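PDB 2YZV: ADP-ribosylglycohydrolase from Thermus thermophilus, which belongs to the ADP-ribosylglycohydrolase family, an all-alpha fold, and holds two magnesium ions in neighbouring sites. Local coordinates for residues W230-G235 with A257-L262. Numbering follows the deposited sequence.
Sequences WAFARG and AVYGQL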
loop_
_atom_site.group_PDB
_atom_site.type_symbol
_atom_site.label_atom_id
_atom_site.label_comp_id
_atom_site.label_asym_id
_atom_site.label_seq_id
_atom_site.Cartn_x
_atom_site.Cartn_y
_atom_site.Cartn_z
ATOM N N TRP A 230 -3.464 12.264 4.974
ATOM C CA TRP A 230 -3.191 13.695 5.002
ATOM C C TRP A 230 -2.775 14.173 3.610
ATOM O O TRP A 230 -3.277 15.175 3.109
ATOM C CB TRP A 230 -2.067 13.990 5.999
ATOM C CG TRP A 230 -1.463 15.344 5.836
ATOM C CD1 TRP A 230 -1.987 16.537 6.251
ATOM C CD2 TRP A 230 -0.232 15.653 5.175
ATOM N NE1 TRP A 230 -1.156 17.570 5.887
ATOM C CE2 TRP A 230 -0.071 17.056 5.224
ATOM C CE3 TRP A 230 0.753 14.880 4.542
ATOM C CZ2 TRP A 230 1.037 17.706 4.662
ATOM C CZ3 TRP A 230 1.857 15.525 3.984
ATOM C CH2 TRP A 230 1.986 16.926 4.050
ATOM N N ALA A 231 -1.852 13.444 2.988
ATOM C CA ALA A 231 -1.367 13.807 1.661
ATOM C C ALA A 231 -2.498 13.760 0.645
ATOM O O ALA A 231 -2.565 14.584 -0.269
ATOM C CB ALA A 231 -0.238 12.862 1.240
ATOM N N PHE A 232 -3.390 12.789 0.809
ATOM C CA PHE A 232 -4.524 12.644 -0.093
ATOM C C PHE A 232 -5.485 13.818 0.101
ATOM O O PHE A 232 -5.996 14.383 -0.866
ATOM C CB PHE A 232 -5.230 11.306 0.176
ATOM C CG PHE A 232 -6.416 11.045 -0.716
ATOM C CD1 PHE A 232 -6.284 11.054 -2.102
ATOM C CD2 PHE A 232 -7.659 10.752 -0.163
ATOM C CE1 PHE A 232 -7.379 10.773 -2.928
ATOM C CE2 PHE A 232 -8.759 10.470 -0.977
ATOM C CZ PHE A 232 -8.618 10.481 -2.363
ATOM N N ALA A 233 -5.709 14.196 1.353
ATOM C CA ALA A 233 -6.614 15.302 1.656
ATOM C C ALA A 233 -6.106 16.647 1.139
ATOM O O ALA A 233 -6.880 17.450 0.611
ATOM C CB ALA A 233 -6.844 15.381 3.158
ATOM N N ARG A 234 -4.807 16.893 1.279
ATOM C CA ARG A 234 -4.244 18.170 0.854
ATOM C C ARG A 234 -3.836 18.255 -0.614
ATOM O O ARG A 234 -3.831 19.342 -1.191
ATOM C CB ARG A 234 -3.048 18.536 1.737
ATOM C CG ARG A 234 -3.363 18.578 3.227
ATOM C CD ARG A 234 -4.583 19.442 3.532
ATOM N NE ARG A 234 -4.897 19.415 4.957
ATOM C CZ ARG A 234 -6.108 19.634 5.459
ATOM N NH1 ARG A 234 -7.123 19.903 4.651
ATOM N NH2 ARG A 234 -6.304 19.554 6.770
ATOM N N GLY A 235 -3.485 17.123 -1.216
ATOM C CA GLY A 235 -3.095 17.134 -2.614
ATOM C C GLY A 235 -4.305 17.328 -3.507
ATOM O O GLY A 235 -5.339 16.697 -3.298
ATOM N N ALA A 257 3.933 4.573 -0.957
ATOM C CA ALA A 257 3.231 3.424 -1.529
ATOM C C ALA A 257 1.769 3.369 -1.103
ATOM O O ALA A 257 0.903 3.008 -1.898
ATOM C CB ALA A 257 3.933 2.132 -1.137
ATOM N N VAL A 258 1.487 3.717 0.149
ATOM C CA VAL A 258 0.105 3.694 0.627
ATOM C C VAL A 258 -0.672 4.820 -0.049
ATOM O O VAL A 258 -1.787 4.608 -0.524
ATOM C CB VAL A 258 0.048 3.823 2.164
ATOM C CG1 VAL A 258 -1.401 3.920 2.647
ATOM C CG2 VAL A 258 0.714 2.597 2.792
ATOM N N TYR A 259 -0.079 6.012 -0.101
ATOM C CA TYR A 259 -0.728 7.137 -0.765
ATOM C C TYR A 259 -0.974 6.772 -2.228
ATOM O O TYR A 259 -2.037 7.047 -2.783
ATOM C CB TYR A 259 0.157 8.388 -0.716
ATOM C CG TYR A 259 -0.327 9.485 -1.643
ATOM C CD1 TYR A 259 -1.299 10.395 -1.232
ATOM C CD2 TYR A 259 0.127 9.555 -2.960
ATOM C CE1 TYR A 259 -1.813 11.341 -2.110
ATOM C CE2 TYR A 259 -0.381 10.493 -3.849
ATOM C CZ TYR A 259 -1.352 11.382 -3.419
ATOM O OH TYR A 259 -1.895 12.285 -4.308
ATOM N N GLY A 260 0.029 6.153 -2.844
ATOM C CA GLY A 260 -0.068 5.770 -4.242
ATOM C C GLY A 260 -1.238 4.860 -4.558
ATOM O O GLY A 260 -1.883 5.009 -5.599
ATOM N N GLN A 261 -1.505 3.910 -3.671
ATOM C CA GLN A 261 -2.613 2.983 -3.858
ATOM C C GLN A 261 -3.949 3.708 -3.808
ATOM O O GLN A 261 -4.800 3.518 -4.676
ATOM C CB GLN A 261 -2.600 1.914 -2.769
ATOM C CG GLN A 261 -1.431 0.963 -2.850
ATOM C CD GLN A 261 -1.360 0.071 -1.641
ATOM O OE1 GLN A 261 -2.199 -0.813 -1.451
ATOM N NE2 GLN A 261 -0.364 0.307 -0.799
ATOM N N LEU A 262 -4.129 4.533 -2.782
ATOM C CA LEU A 262 -5.380 5.265 -2.612
ATOM C C LEU A 262 -5.585 6.309 -3.690
ATOM O O LEU A 262 -6.644 6.357 -4.313
ATOM C CB LEU A 262 -5.426 5.925 -1.229
ATOM C CG LEU A 262 -6.654 6.786 -0.904
ATOM C CD1 LEU A 262 -7.935 5.966 -1.047
ATOM C CD2 LEU A 262 -6.520 7.330 0.512
HETATM O O HOH W 1 -4.121 13.840 -3.523
#
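The hydroxyl of Y259 is gripped by two groups: water 1 lies 2.8 Å from Y259 OH, in the plane of the ring and placed to donate, and the backbone O of F238 bonds to the same oxygen. Water 1 is also 3.1 Å from G235 O, in position to donate there, though it has more acceptors in reach than protons; it links the phenol to the residue where helix 221-234 has just given way to loop. Y259 gets there because its CG stands anti to the backbone N (chi1 167°), which sends the ring across to the other helix. On the way Y259 CE1 lies 3.6 Å from F232 N, in the ring plane, while A231 CB meets Y259 CD1 at 3.7 Å. One turn further on, L262 lies over a face of the F232 ring: L262 CG sits 4.1 Å from the ring centroid and 8° off the normal, a CH-pi contact, and L262 CD2 reaches F232 CD2 at 3.7 Å. F232 also makes a cation-pi contact with K184 and an edge-to-face one with Y266. This buried contact joins helices 221-234 and 252-267 of the all-alpha fold, the Y259 side chain about 13 Å from a bound magnesium ion. The short segments' axes approach to 10.0 Å, their N-to-C directions 47° apart; helix 238-246 packs on A231 and Y259, and helix 162-179 on L262.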